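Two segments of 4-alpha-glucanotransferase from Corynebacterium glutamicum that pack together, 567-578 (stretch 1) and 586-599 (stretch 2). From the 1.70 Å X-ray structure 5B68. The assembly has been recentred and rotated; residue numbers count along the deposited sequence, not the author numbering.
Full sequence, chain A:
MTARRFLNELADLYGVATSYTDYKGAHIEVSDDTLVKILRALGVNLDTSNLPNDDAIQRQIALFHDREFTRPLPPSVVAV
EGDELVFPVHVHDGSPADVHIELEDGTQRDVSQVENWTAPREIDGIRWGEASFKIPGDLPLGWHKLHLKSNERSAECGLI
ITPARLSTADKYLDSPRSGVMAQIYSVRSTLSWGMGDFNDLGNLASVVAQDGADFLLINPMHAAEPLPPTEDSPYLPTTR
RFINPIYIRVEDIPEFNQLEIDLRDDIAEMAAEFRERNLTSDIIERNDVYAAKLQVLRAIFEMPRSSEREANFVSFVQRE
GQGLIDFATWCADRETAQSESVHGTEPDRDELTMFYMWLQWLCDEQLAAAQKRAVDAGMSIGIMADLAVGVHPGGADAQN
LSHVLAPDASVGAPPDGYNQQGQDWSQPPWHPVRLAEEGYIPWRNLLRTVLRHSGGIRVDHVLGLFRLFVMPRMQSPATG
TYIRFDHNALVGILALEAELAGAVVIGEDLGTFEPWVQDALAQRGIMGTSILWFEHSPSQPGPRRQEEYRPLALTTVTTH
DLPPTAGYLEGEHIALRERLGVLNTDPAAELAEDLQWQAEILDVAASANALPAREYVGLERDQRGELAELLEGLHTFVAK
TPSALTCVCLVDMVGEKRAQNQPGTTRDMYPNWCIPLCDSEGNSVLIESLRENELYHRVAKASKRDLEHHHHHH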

ATOM      1  N   GLY A 567       6.600  -0.233 -25.762  1.00 34.03           N
ATOM      2  CA  GLY A 567       6.917  -1.693 -25.808  1.00 34.45           C
ATOM      3  C   GLY A 567       5.712  -2.568 -26.031  1.00 31.06           C
ATOM      4  O   GLY A 567       5.748  -3.496 -26.868  1.00 29.81           O
ATOM      5  N   TYR A 568       4.618  -2.241 -25.344  1.00 30.63           N
ATOM      6  CA  TYR A 568       3.393  -2.981 -25.417  1.00 29.37           C
ATOM      7  C   TYR A 568       2.830  -2.968 -26.858  1.00 32.51           C
ATOM      8  O   TYR A 568       2.433  -3.979 -27.364  1.00 29.46           O
ATOM      9  CB  TYR A 568       2.360  -2.405 -24.469  1.00 27.42           C
ATOM     10  CG  TYR A 568       1.229  -3.300 -24.190  1.00 30.78           C
ATOM     11  CD1 TYR A 568       0.228  -3.508 -25.123  1.00 31.29           C
ATOM     12  CD2 TYR A 568       1.147  -4.014 -22.990  1.00 32.10           C
ATOM     13  CE1 TYR A 568      -0.825  -4.351 -24.874  1.00 34.49           C
ATOM     14  CE2 TYR A 568       0.068  -4.852 -22.732  1.00 35.31           C
ATOM     15  CZ  TYR A 568      -0.900  -5.034 -23.687  1.00 37.51           C
ATOM     16  OH  TYR A 568      -1.990  -5.862 -23.475  1.00 40.63           O
ATOM     17  N   LEU A 569       2.792  -1.801 -27.495  1.00 30.84           N
ATOM     18  CA  LEU A 569       2.393  -1.710 -28.919  1.00 29.92           C
ATOM     19  C   LEU A 569       3.184  -2.645 -29.838  1.00 33.79           C
ATOM     20  O   LEU A 569       2.621  -3.119 -30.832  1.00 32.71           O
ATOM     21  CB  LEU A 569       2.530  -0.249 -29.422  1.00 31.78           C
ATOM     22  CG  LEU A 569       1.425   0.704 -28.916  1.00 28.75           C
ATOM     23  CD1 LEU A 569       1.777   2.197 -29.047  1.00 26.30           C
ATOM     24  CD2 LEU A 569       0.073   0.423 -29.550  1.00 29.59           C
ATOM     25  N   GLU A 570       4.457  -2.894 -29.514  1.00 35.01           N
ATOM     26  CA  GLU A 570       5.340  -3.674 -30.369  1.00 41.38           C
ATOM     27  C   GLU A 570       5.463  -5.148 -29.921  1.00 47.23           C
ATOM     28  O   GLU A 570       6.381  -5.847 -30.349  1.00 45.06           O
ATOM     29  CB  GLU A 570       6.701  -2.931 -30.544  1.00 46.85           C
ATOM     30  CG  GLU A 570       6.598  -1.775 -31.559  1.00 56.53           C
ATOM     31  CD  GLU A 570       7.483  -0.558 -31.251  1.00 67.58           C
ATOM     32  OE1 GLU A 570       8.732  -0.738 -31.281  1.00 67.66           O
ATOM     33  OE2 GLU A 570       6.939   0.582 -31.005  1.00 61.09           O
ATOM     34  N   GLY A 571       4.525  -5.607 -29.091  1.00 39.62           N
ATOM     35  CA  GLY A 571       4.519  -6.945 -28.524  1.00 42.75           C
ATOM     36  C   GLY A 571       5.487  -7.286 -27.398  1.00 44.16           C
ATOM     37  O   GLY A 571       5.635  -8.447 -27.095  1.00 46.27           O
ATOM     38  N   GLU A 572       6.105  -6.313 -26.729  1.00 44.48           N
ATOM     39  CA  GLU A 572       7.137  -6.614 -25.688  1.00 43.10           C
ATOM     40  C   GLU A 572       6.649  -7.421 -24.469  1.00 43.36           C
ATOM     41  O   GLU A 572       7.431  -8.161 -23.865  1.00 45.05           O
ATOM     42  CB  GLU A 572       7.844  -5.317 -25.233  1.00 44.66           C
ATOM     43  CG  GLU A 572       8.853  -5.418 -24.059  1.00 44.34           C
ATOM     44  CD  GLU A 572      10.189  -6.060 -24.430  1.00 48.47           C
ATOM     45  OE1 GLU A 572      10.250  -6.889 -25.395  1.00 51.70           O
ATOM     46  OE2 GLU A 572      11.200  -5.758 -23.742  1.00 44.42           O
ATOM     47  N   HIS A 573       5.417  -7.235 -24.034  1.00 38.37           N
ATOM     48  CA  HIS A 573       4.838  -8.155 -23.053  1.00 40.77           C
ATOM     49  C   HIS A 573       5.065  -9.631 -23.417  1.00 47.13           C
ATOM     50  O   HIS A 573       5.458 -10.435 -22.547  1.00 42.86           O
ATOM     51  CB  HIS A 573       3.362  -7.856 -22.677  1.00 38.82           C
ATOM     52  CG  HIS A 573       2.429  -7.682 -23.834  1.00 37.04           C
ATOM     53  ND1 HIS A 573       2.715  -6.909 -24.949  1.00 38.45           N
ATOM     54  CD2 HIS A 573       1.164  -8.119 -23.999  1.00 37.15           C
ATOM     55  CE1 HIS A 573       1.683  -6.926 -25.768  1.00 36.13           C
ATOM     56  NE2 HIS A 573       0.723  -7.637 -25.209  1.00 34.19           N
ATOM     57  N   ILE A 574       4.882  -9.974 -24.687  1.00 42.86           N
ATOM     58  CA  ILE A 574       5.069 -11.347 -25.090  1.00 39.67           C
ATOM     59  C   ILE A 574       6.548 -11.666 -25.333  1.00 46.42           C
ATOM     60  O   ILE A 574       7.028 -12.685 -24.824  1.00 43.88           O
ATOM     61  CB  ILE A 574       4.175 -11.653 -26.292  1.00 47.25           C
ATOM     62  CG1 ILE A 574       2.714 -11.664 -25.820  1.00 42.44           C
ATOM     63  CG2 ILE A 574       4.550 -12.982 -26.929  1.00 45.82           C
ATOM     64  CD1 ILE A 574       1.780 -11.078 -26.835  1.00 46.22           C
ATOM     65  N   ALA A 575       7.280 -10.822 -26.074  1.00 41.82           N
ATOM     66  CA  ALA A 575       8.713 -11.039 -26.267  1.00 43.12           C
ATOM     67  C   ALA A 575       9.458 -11.184 -24.937  1.00 41.68           C
ATOM     68  O   ALA A 575      10.348 -12.015 -24.824  1.00 44.29           O
ATOM     69  CB  ALA A 575       9.338  -9.914 -27.101  1.00 46.68           C
ATOM     70  N   LEU A 576       9.069 -10.401 -23.931  1.00 39.55           N
ATOM     71  CA  LEU A 576       9.736 -10.407 -22.629  1.00 40.47           C
ATOM     72  C   LEU A 576       9.410 -11.704 -21.872  1.00 39.15           C
ATOM     73  O   LEU A 576      10.311 -12.340 -21.358  1.00 40.51           O
ATOM     74  CB  LEU A 576       9.333  -9.179 -21.770  1.00 40.12           C
ATOM     75  CG  LEU A 576      10.093  -9.083 -20.441  1.00 41.39           C
ATOM     76  CD1 LEU A 576      11.607  -9.078 -20.659  1.00 46.54           C
ATOM     77  CD2 LEU A 576       9.670  -7.863 -19.611  1.00 43.71           C
ATOM     78  N   ARG A 577       8.140 -12.113 -21.842  1.00 39.90           N
ATOM     79  CA  ARG A 577       7.771 -13.360 -21.158  1.00 47.18           C
ATOM     80  C   ARG A 577       8.436 -14.585 -21.836  1.00 48.62           C
ATOM     81  O   ARG A 577       8.924 -15.489 -21.150  1.00 49.69           O
ATOM     82  CB  ARG A 577       6.250 -13.521 -21.045  1.00 51.36           C
ATOM     83  CG  ARG A 577       5.590 -12.646 -19.953  1.00 61.16           C
ATOM     84  CD  ARG A 577       4.194 -13.147 -19.542  1.00 66.81           C
ATOM     85  NE  ARG A 577       3.236 -13.059 -20.659  1.00 78.26           N
ATOM     86  CZ  ARG A 577       2.076 -13.723 -20.762  1.00 79.75           C
ATOM     87  NH1 ARG A 577       1.657 -14.554 -19.804  1.00 80.12           N
ATOM     88  NH2 ARG A 577       1.321 -13.549 -21.848  1.00 80.05           N
ATOM     89  N   GLU A 578       8.515 -14.567 -23.165  1.00 43.10           N
ATOM     90  CA  GLU A 578       9.173 -15.633 -23.926  1.00 44.65           C
ATOM     91  C   GLU A 578      10.659 -15.776 -23.653  1.00 41.72           C
ATOM     92  O   GLU A 578      11.150 -16.889 -23.460  1.00 39.44           O
ATOM     93  CB  GLU A 578       8.928 -15.439 -25.441  1.00 49.62           C
ATOM     94  CG  GLU A 578       9.515 -16.523 -26.346  1.00 56.03           C
ATOM     95  CD  GLU A 578       9.226 -17.972 -25.896  1.00 59.28           C
ATOM     96  OE1 GLU A 578       9.966 -18.880 -26.345  1.00 60.67           O
ATOM     97  OE2 GLU A 578       8.265 -18.222 -25.122  1.00 54.61           O
ATOM     98  N   ASP A 586       2.573 -20.823 -27.340  1.00 59.36           N
ATOM     99  CA  ASP A 586       3.257 -20.459 -28.583  1.00 55.24           C
ATOM    100  C   ASP A 586       3.379 -18.919 -28.728  1.00 49.38           C
ATOM    101  O   ASP A 586       2.336 -18.252 -28.848  1.00 50.31           O
ATOM    102  CB  ASP A 586       2.450 -21.014 -29.782  1.00 53.18           C
ATOM    103  CG  ASP A 586       3.047 -20.618 -31.123  1.00 55.67           C
ATOM    104  OD1 ASP A 586       4.288 -20.534 -31.205  1.00 61.79           O
ATOM    105  OD2 ASP A 586       2.292 -20.390 -32.100  1.00 67.32           O
ATOM    106  N   PRO A 587       4.626 -18.360 -28.733  1.00 51.09           N
ATOM    107  CA  PRO A 587       4.824 -16.911 -28.997  1.00 49.93           C
ATOM    108  C   PRO A 587       3.979 -16.311 -30.133  1.00 49.78           C
ATOM    109  O   PRO A 587       3.403 -15.251 -29.939  1.00 46.74           O
ATOM    110  CB  PRO A 587       6.319 -16.802 -29.322  1.00 53.68           C
ATOM    111  CG  PRO A 587       6.942 -18.112 -28.908  1.00 54.47           C
ATOM    112  CD  PRO A 587       5.886 -18.966 -28.269  1.00 50.53           C
ATOM    113  N   ALA A 588       3.866 -16.991 -31.282  1.00 45.34           N
ATOM    114  CA  ALA A 588       3.130 -16.436 -32.445  1.00 41.55           C
ATOM    115  C   ALA A 588       1.628 -16.343 -32.249  1.00 43.80           C
ATOM    116  O   ALA A 588       0.949 -15.404 -32.726  1.00 42.13           O
ATOM    117  CB  ALA A 588       3.434 -17.247 -33.708  1.00 46.85           C
ATOM    118  N   ALA A 589       1.078 -17.349 -31.587  1.00 40.09           N
ATOM    119  CA  ALA A 589      -0.351 -17.407 -31.368  1.00 43.60           C
ATOM    120  C   ALA A 589      -0.732 -16.291 -30.380  1.00 39.84           C
ATOM    121  O   ALA A 589      -1.794 -15.685 -30.519  1.00 40.58           O
ATOM    122  CB  ALA A 589      -0.729 -18.773 -30.823  1.00 41.83           C
ATOM    123  N   GLU A 590       0.165 -16.048 -29.423  1.00 37.71           N
ATOM    124  CA  GLU A 590       0.006 -14.979 -28.437  1.00 41.71           C
ATOM    125  C   GLU A 590       0.114 -13.606 -29.093  1.00 38.81           C
ATOM    126  O   GLU A 590      -0.692 -12.749 -28.815  1.00 35.52           O
ATOM    127  CB  GLU A 590       1.026 -15.099 -27.319  1.00 45.80           C
ATOM    128  CG  GLU A 590       0.749 -16.301 -26.413  1.00 50.46           C
ATOM    129  CD  GLU A 590      -0.210 -15.999 -25.268  1.00 55.47           C
ATOM    130  OE1 GLU A 590       0.002 -16.541 -24.165  1.00 61.28           O
ATOM    131  OE2 GLU A 590      -1.168 -15.226 -25.448  1.00 56.54           O
ATOM    132  N   LEU A 591       1.118 -13.413 -29.935  1.00 37.28           N
ATOM    133  CA  LEU A 591       1.292 -12.123 -30.646  1.00 37.37           C
ATOM    134  C   LEU A 591       0.050 -11.871 -31.508  1.00 39.21           C
ATOM    135  O   LEU A 591      -0.436 -10.721 -31.607  1.00 32.54           O
ATOM    136  CB  LEU A 591       2.597 -12.108 -31.464  1.00 37.17           C
ATOM    137  CG  LEU A 591       3.909 -11.968 -30.706  1.00 40.48           C
ATOM    138  CD1 LEU A 591       5.144 -12.307 -31.546  1.00 44.81           C
ATOM    139  CD2 LEU A 591       4.033 -10.552 -30.145  1.00 43.66           C
ATOM    140  N   ALA A 592      -0.512 -12.936 -32.105  1.00 37.39           N
ATOM    141  CA  ALA A 592      -1.669 -12.754 -32.941  1.00 35.78           C
ATOM    142  C   ALA A 592      -2.884 -12.383 -32.146  1.00 34.88           C
ATOM    143  O   ALA A 592      -3.703 -11.576 -32.585  1.00 35.31           O
ATOM    144  CB  ALA A 592      -1.919 -13.954 -33.843  1.00 40.27           C
ATOM    145  N   GLU A 593      -3.014 -12.933 -30.946  1.00 35.47           N
ATOM    146  CA  GLU A 593      -4.156 -12.575 -30.055  1.00 34.34           C
ATOM    147  C   GLU A 593      -4.057 -11.107 -29.603  1.00 27.23           C
ATOM    148  O   GLU A 593      -5.056 -10.386 -29.553  1.00 34.04           O
ATOM    149  CB  GLU A 593      -4.147 -13.477 -28.803  1.00 38.45           C
ATOM    150  CG  GLU A 593      -5.495 -14.131 -28.525  1.00 51.92           C
ATOM    151  CD  GLU A 593      -5.313 -15.458 -27.797  1.00 65.89           C
ATOM    152  OE1 GLU A 593      -4.668 -15.447 -26.705  1.00 68.67           O
ATOM    153  OE2 GLU A 593      -5.776 -16.503 -28.335  1.00 67.80           O
ATOM    154  N   ASP A 594      -2.844 -10.752 -29.204  1.00 28.88           N
ATOM    155  CA  ASP A 594      -2.450  -9.392 -28.844  1.00 30.87           C
ATOM    156  C   ASP A 594      -2.757  -8.365 -29.965  1.00 29.82           C
ATOM    157  O   ASP A 594      -3.540  -7.443 -29.744  1.00 28.62           O
ATOM    158  CB  ASP A 594      -0.979  -9.393 -28.444  1.00 31.43           C
ATOM    159  CG  ASP A 594      -0.413  -7.992 -28.311  1.00 34.60           C
ATOM    160  OD1 ASP A 594      -0.848  -7.265 -27.346  1.00 31.65           O
ATOM    161  OD2 ASP A 594       0.458  -7.625 -29.152  1.00 37.79           O
ATOM    162  N   LEU A 595      -2.270  -8.613 -31.193  1.00 31.04           N
ATOM    163  CA  LEU A 595      -2.634  -7.713 -32.326  1.00 30.21           C
ATOM    164  C   LEU A 595      -4.121  -7.516 -32.481  1.00 29.81           C
ATOM    165  O   LEU A 595      -4.618  -6.366 -32.663  1.00 29.55           O
ATOM    166  CB  LEU A 595      -2.103  -8.266 -33.660  1.00 30.95           C
ATOM    167  CG  LEU A 595      -2.161  -7.278 -34.845  1.00 35.93           C
ATOM    168  CD1 LEU A 595      -1.189  -6.127 -34.563  1.00 37.26           C
ATOM    169  CD2 LEU A 595      -1.779  -7.975 -36.145  1.00 37.11           C
ATOM    170  N   GLN A 596      -4.891  -8.603 -32.368  1.00 29.34           N
ATOM    171  CA  GLN A 596      -6.329  -8.507 -32.510  1.00 27.37           C
ATOM    172  C   GLN A 596      -7.006  -7.669 -31.428  1.00 31.91           C
ATOM    173  O   GLN A 596      -7.923  -6.884 -31.682  1.00 28.80           O
ATOM    174  CB  GLN A 596      -6.969  -9.929 -32.533  1.00 31.81           C
ATOM    175  CG  GLN A 596      -8.498 -10.059 -32.537  1.00 32.82           C
ATOM    176  CD  GLN A 596      -9.214  -9.458 -33.730  1.00 32.15           C
ATOM    177  OE1 GLN A 596     -10.340  -8.968 -33.629  1.00 39.33           O
ATOM    178  NE2 GLN A 596      -8.593  -9.528 -34.856  1.00 35.18           N
ATOM    179  N   TRP A 597      -6.605  -7.913 -30.191  1.00 28.95           N
ATOM    180  CA  TRP A 597      -7.133  -7.140 -29.047  1.00 29.38           C
ATOM    181  C   TRP A 597      -6.761  -5.641 -29.195  1.00 25.25           C
ATOM    182  O   TRP A 597      -7.632  -4.775 -29.038  1.00 26.94           O
ATOM    183  CB  TRP A 597      -6.498  -7.718 -27.763  1.00 28.22           C
ATOM    184  CG  TRP A 597      -6.884  -7.014 -26.458  1.00 26.31           C
ATOM    185  CD1 TRP A 597      -6.035  -6.474 -25.547  1.00 27.15           C
ATOM    186  CD2 TRP A 597      -8.194  -6.813 -25.965  1.00 25.02           C
ATOM    187  NE1 TRP A 597      -6.744  -5.929 -24.514  1.00 27.51           N
ATOM    188  CE2 TRP A 597      -8.071  -6.118 -24.739  1.00 25.03           C
ATOM    189  CE3 TRP A 597      -9.473  -7.157 -26.431  1.00 26.12           C
ATOM    190  CZ2 TRP A 597      -9.165  -5.754 -23.980  1.00 25.26           C
ATOM    191  CZ3 TRP A 597     -10.579  -6.819 -25.659  1.00 28.47           C
ATOM    192  CH2 TRP A 597     -10.389  -6.122 -24.406  1.00 26.28           C
ATOM    193  N   GLN A 598      -5.489  -5.371 -29.484  1.00 24.37           N
ATOM    194  CA  GLN A 598      -5.002  -3.987 -29.789  1.00 25.20           C
ATOM    195  C   GLN A 598      -5.860  -3.327 -30.887  1.00 27.83           C
ATOM    196  O   GLN A 598      -6.332  -2.185 -30.753  1.00 26.54           O
ATOM    197  CB  GLN A 598      -3.541  -3.974 -30.145  1.00 28.12           C
ATOM    198  CG  GLN A 598      -2.635  -4.241 -28.949  1.00 25.44           C
ATOM    199  CD  GLN A 598      -1.198  -3.875 -29.137  1.00 27.69           C
ATOM    200  OE1 GLN A 598      -0.834  -2.929 -29.851  1.00 28.89           O
ATOM    201  NE2 GLN A 598      -0.328  -4.618 -28.466  1.00 29.26           N
ATOM    202  N   ALA A 599      -6.171  -4.082 -31.924  1.00 25.85           N
ATOM    203  CA  ALA A 599      -6.927  -3.521 -33.042  1.00 27.12           C
ATOM    204  C   ALA A 599      -8.254  -3.123 -32.612  1.00 25.72           C
ATOM    205  O   ALA A 599      -8.736  -2.037 -32.930  1.00 28.23           O
ATOM    206  CB  ALA A 599      -7.009  -4.544 -34.215  1.00 28.61           C
TER
HETATM  207  O   HOH W   1      -2.908  -7.570 -25.645  1.00 34.64           O
HETATM  208  O   HOH W   2      -0.357 -16.945 -21.373  1.00 50.53           O

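Two helices, 572-578 and 587-599, run nearly antiparallel, at 160° between their N-to-C directions. Their axes approach to 9.8 Å. The contact buries 510 Å², summed over both sides.

Stretch 1 opens with the helical residues Gly567 and Tyr568. The backbone here offers an acceptor to stretch 2: Gln598 NE2 donates to Tyr568 O at 3.0 Å. The same carbonyl also accepts from Gly571 N. Gln598 NE2 also donates to Asp594 OD1 at 2.9 Å, so one amide ties the turn to the carboxylate of its own helix. The Tyr568 ring lies beside this pair, and a water bridges Tyr568 OH and Asp594 OD1. Leu569 starts away from stretch 2, but its end returns, bringing CD2 within 3.5 Å of Gln598 OE1.

Gly571 is the N-cap of helix 572-578. Its phi of 75° favours glycine. Space is also tight: an ideal CB would lie 2.8 Å from Leu591 CD2, a clash. Without one, Gly571 CA sits 4.0 Å from Leu591 CD2.

His573 reaches Asp594 with the end of its ring. His573 NE2 donates to Asp594 OD1 at 2.7 Å; the bond is short but weak, with an angle of 128°. Asp594 OD1 thus gathers donors from His573, Gln598 and the water.

Ile574 is the apolar centre. Its side chain is a knob in a hole formed by Pro587, Glu590, Leu591 and Asp594. Ile574 CD1 lies 3.6 Å from Asp594 CB, and Ile574 CG2 lies 4.0 Å from Leu591 CG.

One turn on, Arg577 faces Glu590. Arg577 NH2 and Glu590 OE1 are 4.0 Å apart, too far for a salt bridge, so only charge attraction is direct. A second water links Glu590 OE1 to Arg577 NH1, weakly on the arginine side. Glu578 closes the contact, its CD 3.8 Å from Pro587 CG.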